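Local coordinates for protein cellulase CEL9M (Clostridium cellulolyticum, PDB 1IA6) that probably cleaves internal beta-1,4-glucosidic linkages of cellulose and related beta-glucans as a family 9 glycoside hydrolase, at residues L301-Y309 / Y406-Y415. Sequence-based numbering, arbitrary orientation.
Sequences LSNWGVLRY and YQYTEVALDY. With SO4 (sulfate ion), chain E.
Trp304 and Glu410 meet where the loop before helix 306-323 faces the chain that leaves helix 406-409. Trp304 NE1 donates to Glu410 OE1 at 2.8 Å, a bent bond (139°) that meets the oxygen nearly end-on to its C-O bond. The oxygen lies at the ring edge, close to its plane, with the carboxylate turned 66° from the indole. One face of the Trp304 ring rests on Gln407, whose CA sits 3.9 Å from the centroid of the six-membered ring in a CH-pi contact. Gln407 then runs on extended, its CG anti to the backbone N (chi1 175°), which carries OE1 to Asn303 ND2 for a nearly straight hydrogen bond of 3.2 Å, donated from above the Gln407 carbonyl plane. Over the same face of Trp304, a water joins Gly305 N, Gln407 O and Tyr415 OH.

Arg308 NH1 makes a salt bridge with Asp414 OD2 at 2.8 Å, though its N-H points poorly at the oxygen and the hydrogen bond is weak. Arg308 CB packs on the Tyr415 ring. The side chain bends at chi2 and chi3 back over its own loop, NH2 bonding to Trp304 O and NE to Gly305 O; these bonds, with Tyr415 and Tyr309 on opposite faces, hold the guanidinium in place. NH1 and NH2 also grip a sulfate, probably from the crystallisation liquor, which Trp256 binds too.

Glu410 is a predicted active-site residue, and this cluster is consistent with the active-site end of the (alpha/alpha)6 barrel of family 9 glycoside hydrolases.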
ATOM      1  N   LEU A 301     -13.222  -8.760  -8.153  1.00 10.10           N
ATOM      2  CA  LEU A 301     -12.510  -9.944  -7.677  1.00 10.03           C
ATOM      3  C   LEU A 301     -13.150 -10.572  -6.443  1.00 11.26           C
ATOM      4  O   LEU A 301     -13.314 -11.793  -6.369  1.00 11.89           O
ATOM      5  CB  LEU A 301     -11.055  -9.592  -7.362  1.00 10.32           C
ATOM      6  CG  LEU A 301     -10.188 -10.771  -6.909  1.00 12.22           C
ATOM      7  CD1 LEU A 301     -10.017 -11.753  -8.071  1.00 12.33           C
ATOM      8  CD2 LEU A 301      -8.825 -10.260  -6.438  1.00 10.81           C
ATOM      9  N   SER A 302     -13.483  -9.735  -5.468  1.00 11.15           N
ATOM     10  CA  SER A 302     -14.098 -10.193  -4.230  1.00 12.44           C
ATOM     11  C   SER A 302     -14.904  -9.035  -3.642  1.00 12.88           C
ATOM     12  O   SER A 302     -14.903  -7.935  -4.195  1.00 12.71           O
ATOM     13  CB  SER A 302     -13.025 -10.672  -3.247  1.00 13.42           C
ATOM     14  OG  SER A 302     -13.603 -11.409  -2.181  1.00 13.59           O
ATOM     15  N   ASN A 303     -15.572  -9.274  -2.518  1.00 12.88           N
ATOM     16  CA  ASN A 303     -16.430  -8.257  -1.916  1.00 13.04           C
ATOM     17  C   ASN A 303     -15.785  -7.188  -1.041  1.00 14.25           C
ATOM     18  O   ASN A 303     -16.303  -6.076  -0.958  1.00 16.98           O
ATOM     19  CB  ASN A 303     -17.550  -8.930  -1.112  1.00 12.68           C
ATOM     20  CG  ASN A 303     -17.025  -9.714   0.070  1.00 14.46           C
ATOM     21  OD1 ASN A 303     -16.318 -10.707  -0.095  1.00 14.80           O
ATOM     22  ND2 ASN A 303     -17.363  -9.265   1.277  1.00 16.68           N
ATOM     23  N   TRP A 304     -14.674  -7.507  -0.387  1.00 12.47           N
ATOM     24  CA  TRP A 304     -14.033  -6.536   0.492  1.00 13.82           C
ATOM     25  C   TRP A 304     -12.891  -5.793  -0.188  1.00 11.47           C
ATOM     26  O   TRP A 304     -11.954  -6.410  -0.688  1.00 10.52           O
ATOM     27  CB  TRP A 304     -13.530  -7.233   1.759  1.00 17.17           C
ATOM     28  CG  TRP A 304     -13.437  -6.309   2.930  1.00 22.10           C
ATOM     29  CD1 TRP A 304     -12.401  -5.477   3.243  1.00 23.02           C
ATOM     30  CD2 TRP A 304     -14.455  -6.067   3.910  1.00 23.00           C
ATOM     31  NE1 TRP A 304     -12.712  -4.729   4.355  1.00 24.79           N
ATOM     32  CE2 TRP A 304     -13.967  -5.072   4.784  1.00 23.78           C
ATOM     33  CE3 TRP A 304     -15.735  -6.595   4.132  1.00 25.01           C
ATOM     34  CZ2 TRP A 304     -14.715  -4.591   5.865  1.00 24.97           C
ATOM     35  CZ3 TRP A 304     -16.478  -6.118   5.206  1.00 24.68           C
ATOM     36  CH2 TRP A 304     -15.964  -5.124   6.058  1.00 25.36           C
ATOM     37  N   GLY A 305     -12.976  -4.463  -0.189  1.00 10.99           N
ATOM     38  CA  GLY A 305     -11.952  -3.654  -0.827  1.00 10.22           C
ATOM     39  C   GLY A 305     -11.896  -3.984  -2.305  1.00  8.71           C
ATOM     40  O   GLY A 305     -10.821  -4.187  -2.867  1.00  9.38           O
ATOM     41  N   VAL A 306     -13.061  -4.030  -2.948  1.00  7.54           N
ATOM     42  CA  VAL A 306     -13.117  -4.381  -4.359  1.00  9.18           C
ATOM     43  C   VAL A 306     -12.352  -3.433  -5.283  1.00  7.60           C
ATOM     44  O   VAL A 306     -11.686  -3.887  -6.213  1.00  9.40           O
ATOM     45  CB  VAL A 306     -14.586  -4.526  -4.845  1.00 11.32           C
ATOM     46  CG1 VAL A 306     -15.300  -3.198  -4.781  1.00 12.56           C
ATOM     47  CG2 VAL A 306     -14.607  -5.086  -6.257  1.00 11.61           C
ATOM     48  N   LEU A 307     -12.428  -2.128  -5.033  1.00  7.77           N
ATOM     49  CA  LEU A 307     -11.717  -1.163  -5.880  1.00  7.97           C
ATOM     50  C   LEU A 307     -10.210  -1.261  -5.665  1.00  8.67           C
ATOM     51  O   LEU A 307      -9.422  -1.011  -6.579  1.00  8.55           O
ATOM     52  CB  LEU A 307     -12.199   0.262  -5.595  1.00  8.26           C
ATOM     53  CG  LEU A 307     -13.685   0.488  -5.905  1.00  8.61           C
ATOM     54  CD1 LEU A 307     -14.059   1.927  -5.589  1.00 10.43           C
ATOM     55  CD2 LEU A 307     -13.960   0.176  -7.373  1.00  9.95           C
ATOM     56  N   ARG A 308      -9.818  -1.622  -4.450  1.00  7.56           N
ATOM     57  CA  ARG A 308      -8.411  -1.789  -4.113  1.00  9.86           C
ATOM     58  C   ARG A 308      -7.809  -2.852  -5.039  1.00  8.70           C
ATOM     59  O   ARG A 308      -6.707  -2.679  -5.561  1.00  9.27           O
ATOM     60  CB  ARG A 308      -8.292  -2.186  -2.629  1.00 10.14           C
ATOM     61  CG  ARG A 308      -6.997  -2.865  -2.194  1.00 11.05           C
ATOM     62  CD  ARG A 308      -7.106  -4.373  -2.340  1.00 13.15           C
ATOM     63  NE  ARG A 308      -8.232  -4.937  -1.589  1.00 12.01           N
ATOM     64  CZ  ARG A 308      -8.230  -5.207  -0.285  1.00 13.39           C
ATOM     65  NH1 ARG A 308      -7.157  -4.967   0.461  1.00 14.99           N
ATOM     66  NH2 ARG A 308      -9.303  -5.748   0.276  1.00 14.52           N
ATOM     67  N   TYR A 309      -8.542  -3.941  -5.262  1.00  7.38           N
ATOM     68  CA  TYR A 309      -8.057  -5.006  -6.134  1.00  8.79           C
ATOM     69  C   TYR A 309      -7.993  -4.583  -7.598  1.00  8.04           C
ATOM     70  O   TYR A 309      -7.022  -4.886  -8.289  1.00  8.59           O
ATOM     71  CB  TYR A 309      -8.939  -6.252  -6.005  1.00  9.30           C
ATOM     72  CG  TYR A 309      -8.828  -6.943  -4.665  1.00 12.62           C
ATOM     73  CD1 TYR A 309      -7.583  -7.312  -4.155  1.00 13.17           C
ATOM     74  CD2 TYR A 309      -9.964  -7.236  -3.908  1.00 12.65           C
ATOM     75  CE1 TYR A 309      -7.469  -7.956  -2.927  1.00 16.48           C
ATOM     76  CE2 TYR A 309      -9.859  -7.884  -2.674  1.00 14.72           C
ATOM     77  CZ  TYR A 309      -8.606  -8.239  -2.193  1.00 17.44           C
ATOM     78  OH  TYR A 309      -8.480  -8.876  -0.979  1.00 19.76           O
ATOM     79  N   TYR A 406     -19.440  -0.957   6.423  1.00 27.08           N
ATOM     80  CA  TYR A 406     -17.987  -0.891   6.289  1.00 26.31           C
ATOM     81  C   TYR A 406     -17.437  -1.447   4.977  1.00 24.90           C
ATOM     82  O   TYR A 406     -16.436  -0.950   4.460  1.00 24.48           O
ATOM     83  CB  TYR A 406     -17.320  -1.614   7.464  1.00 28.86           C
ATOM     84  CG  TYR A 406     -17.863  -1.206   8.815  1.00 32.14           C
ATOM     85  CD1 TYR A 406     -18.035   0.139   9.144  1.00 33.37           C
ATOM     86  CD2 TYR A 406     -18.214  -2.166   9.765  1.00 33.62           C
ATOM     87  CE1 TYR A 406     -18.546   0.521  10.384  1.00 35.21           C
ATOM     88  CE2 TYR A 406     -18.724  -1.796  11.010  1.00 36.04           C
ATOM     89  CZ  TYR A 406     -18.888  -0.452  11.312  1.00 36.12           C
ATOM     90  OH  TYR A 406     -19.393  -0.079  12.538  1.00 37.97           O
ATOM     91  N   GLN A 407     -18.075  -2.485   4.446  1.00 22.84           N
ATOM     92  CA  GLN A 407     -17.619  -3.077   3.193  1.00 21.58           C
ATOM     93  C   GLN A 407     -17.525  -2.013   2.104  1.00 20.13           C
ATOM     94  O   GLN A 407     -16.628  -2.041   1.261  1.00 21.71           O
ATOM     95  CB  GLN A 407     -18.583  -4.181   2.746  1.00 23.17           C
ATOM     96  CG  GLN A 407     -18.260  -4.772   1.383  1.00 26.46           C
ATOM     97  CD  GLN A 407     -19.268  -5.821   0.945  1.00 26.89           C
ATOM     98  OE1 GLN A 407     -19.396  -6.874   1.570  1.00 27.54           O
ATOM     99  NE2 GLN A 407     -19.991  -5.535  -0.131  1.00 28.09           N
ATOM    100  N   TYR A 408     -18.458  -1.068   2.133  1.00 17.32           N
ATOM    101  CA  TYR A 408     -18.503  -0.000   1.147  1.00 14.94           C
ATOM    102  C   TYR A 408     -17.646   1.214   1.492  1.00 14.19           C
ATOM    103  O   TYR A 408     -16.982   1.782   0.628  1.00 13.23           O
ATOM    104  CB  TYR A 408     -19.944   0.494   0.963  1.00 16.41           C
ATOM    105  CG  TYR A 408     -20.931  -0.556   0.510  1.00 16.80           C
ATOM    106  CD1 TYR A 408     -21.502  -1.445   1.418  1.00 18.10           C
ATOM    107  CD2 TYR A 408     -21.294  -0.657  -0.830  1.00 17.20           C
ATOM    108  CE1 TYR A 408     -22.418  -2.411   0.997  1.00 21.41           C
ATOM    109  CE2 TYR A 408     -22.203  -1.617  -1.261  1.00 18.83           C
ATOM    110  CZ  TYR A 408     -22.763  -2.489  -0.344  1.00 20.85           C
ATOM    111  OH  TYR A 408     -23.674  -3.430  -0.773  1.00 23.58           O
ATOM    112  N   THR A 409     -17.656   1.599   2.762  1.00 11.36           N
ATOM    113  CA  THR A 409     -16.960   2.807   3.191  1.00 11.36           C
ATOM    114  C   THR A 409     -15.582   2.706   3.828  1.00 11.65           C
ATOM    115  O   THR A 409     -15.043   3.716   4.276  1.00 10.30           O
ATOM    116  CB  THR A 409     -17.850   3.591   4.150  1.00 11.37           C
ATOM    117  OG1 THR A 409     -18.100   2.793   5.311  1.00 11.87           O
ATOM    118  CG2 THR A 409     -19.176   3.932   3.478  1.00 11.64           C
ATOM    119  N   GLU A 410     -15.005   1.513   3.880  1.00 11.78           N
ATOM    120  CA  GLU A 410     -13.682   1.381   4.470  1.00 13.61           C
ATOM    121  C   GLU A 410     -12.623   2.069   3.617  1.00 11.79           C
ATOM    122  O   GLU A 410     -12.760   2.160   2.398  1.00 11.03           O
ATOM    123  CB  GLU A 410     -13.310  -0.092   4.646  1.00 16.00           C
ATOM    124  CG  GLU A 410     -13.686  -0.648   6.010  1.00 24.86           C
ATOM    125  CD  GLU A 410     -12.577  -1.484   6.614  1.00 28.86           C
ATOM    126  OE1 GLU A 410     -12.231  -2.533   6.027  1.00 31.61           O
ATOM    127  OE2 GLU A 410     -12.044  -1.088   7.675  1.00 32.14           O
ATOM    128  N   VAL A 411     -11.588   2.576   4.280  1.00 10.41           N
ATOM    129  CA  VAL A 411     -10.459   3.235   3.621  1.00  9.28           C
ATOM    130  C   VAL A 411      -9.218   2.664   4.308  1.00  8.96           C
ATOM    131  O   VAL A 411      -9.290   2.260   5.464  1.00  9.61           O
ATOM    132  CB  VAL A 411     -10.486   4.768   3.818  1.00  9.64           C
ATOM    133  CG1 VAL A 411     -11.751   5.347   3.200  1.00  9.65           C
ATOM    134  CG2 VAL A 411     -10.406   5.114   5.306  1.00 11.84           C
ATOM    135  N   ALA A 412      -8.086   2.618   3.611  1.00  7.84           N
ATOM    136  CA  ALA A 412      -6.883   2.057   4.221  1.00  7.43           C
ATOM    137  C   ALA A 412      -5.622   2.369   3.437  1.00  7.19           C
ATOM    138  O   ALA A 412      -5.679   2.703   2.256  1.00  6.76           O
ATOM    139  CB  ALA A 412      -7.035   0.548   4.357  1.00  7.45           C
ATOM    140  N   LEU A 413      -4.480   2.242   4.106  1.00  6.83           N
ATOM    141  CA  LEU A 413      -3.196   2.492   3.468  1.00  7.99           C
ATOM    142  C   LEU A 413      -3.013   1.634   2.218  1.00  7.45           C
ATOM    143  O   LEU A 413      -2.655   2.148   1.159  1.00  7.72           O
ATOM    144  CB  LEU A 413      -2.044   2.185   4.428  1.00  6.53           C
ATOM    145  CG  LEU A 413      -1.860   3.036   5.683  1.00  9.59           C
ATOM    146  CD1 LEU A 413      -0.639   2.532   6.459  1.00 10.24           C
ATOM    147  CD2 LEU A 413      -1.686   4.494   5.297  1.00  7.41           C
ATOM    148  N   ASP A 414      -3.260   0.330   2.338  1.00  7.21           N
ATOM    149  CA  ASP A 414      -3.063  -0.562   1.202  1.00  8.53           C
ATOM    150  C   ASP A 414      -4.017  -0.291   0.038  1.00  9.10           C
ATOM    151  O   ASP A 414      -3.713  -0.623  -1.106  1.00  9.13           O
ATOM    152  CB  ASP A 414      -3.126  -2.036   1.639  1.00  8.81           C
ATOM    153  CG  ASP A 414      -4.535  -2.517   1.930  1.00 12.35           C
ATOM    154  OD1 ASP A 414      -5.135  -2.079   2.935  1.00 14.32           O
ATOM    155  OD2 ASP A 414      -5.042  -3.347   1.148  1.00 12.59           O
ATOM    156  N   TYR A 415      -5.156   0.328   0.325  1.00  7.63           N
ATOM    157  CA  TYR A 415      -6.116   0.664  -0.726  1.00  7.48           C
ATOM    158  C   TYR A 415      -5.503   1.749  -1.608  1.00  7.51           C
ATOM    159  O   TYR A 415      -5.441   1.619  -2.834  1.00  7.82           O
ATOM    160  CB  TYR A 415      -7.408   1.224  -0.124  1.00  6.52           C
ATOM    161  CG  TYR A 415      -8.369   0.218   0.475  1.00  8.00           C
ATOM    162  CD1 TYR A 415      -7.937  -1.032   0.915  1.00  7.96           C
ATOM    163  CD2 TYR A 415      -9.715   0.548   0.642  1.00  9.04           C
ATOM    164  CE1 TYR A 415      -8.826  -1.930   1.508  1.00 10.57           C
ATOM    165  CE2 TYR A 415     -10.611  -0.339   1.233  1.00 10.27           C
ATOM    166  CZ  TYR A 415     -10.161  -1.573   1.664  1.00 10.98           C
ATOM    167  OH  TYR A 415     -11.045  -2.441   2.257  1.00 13.04           O
TER
HETATM  168  S   SO4 E1266      -8.499  -6.740   3.859  1.00 30.63           S
HETATM  169  O1  SO4 E1266      -9.082  -6.015   5.009  1.00 28.72           O
HETATM  170  O2  SO4 E1266      -7.360  -5.969   3.327  1.00 24.34           O
HETATM  171  O3  SO4 E1266      -9.532  -6.903   2.815  1.00 27.67           O
HETATM  172  O4  SO4 E1266      -8.041  -8.074   4.307  1.00 28.45           O
HETATM  173  O   HOH W   1     -15.641  -3.314  -1.133  1.00 22.44           O
HETATM  174  O   HOH W   2     -14.043  -2.582   1.783  1.00 23.74           O
HETATM  175  O   HOH W   3      -4.990  -0.623  -4.578  1.00 11.40           O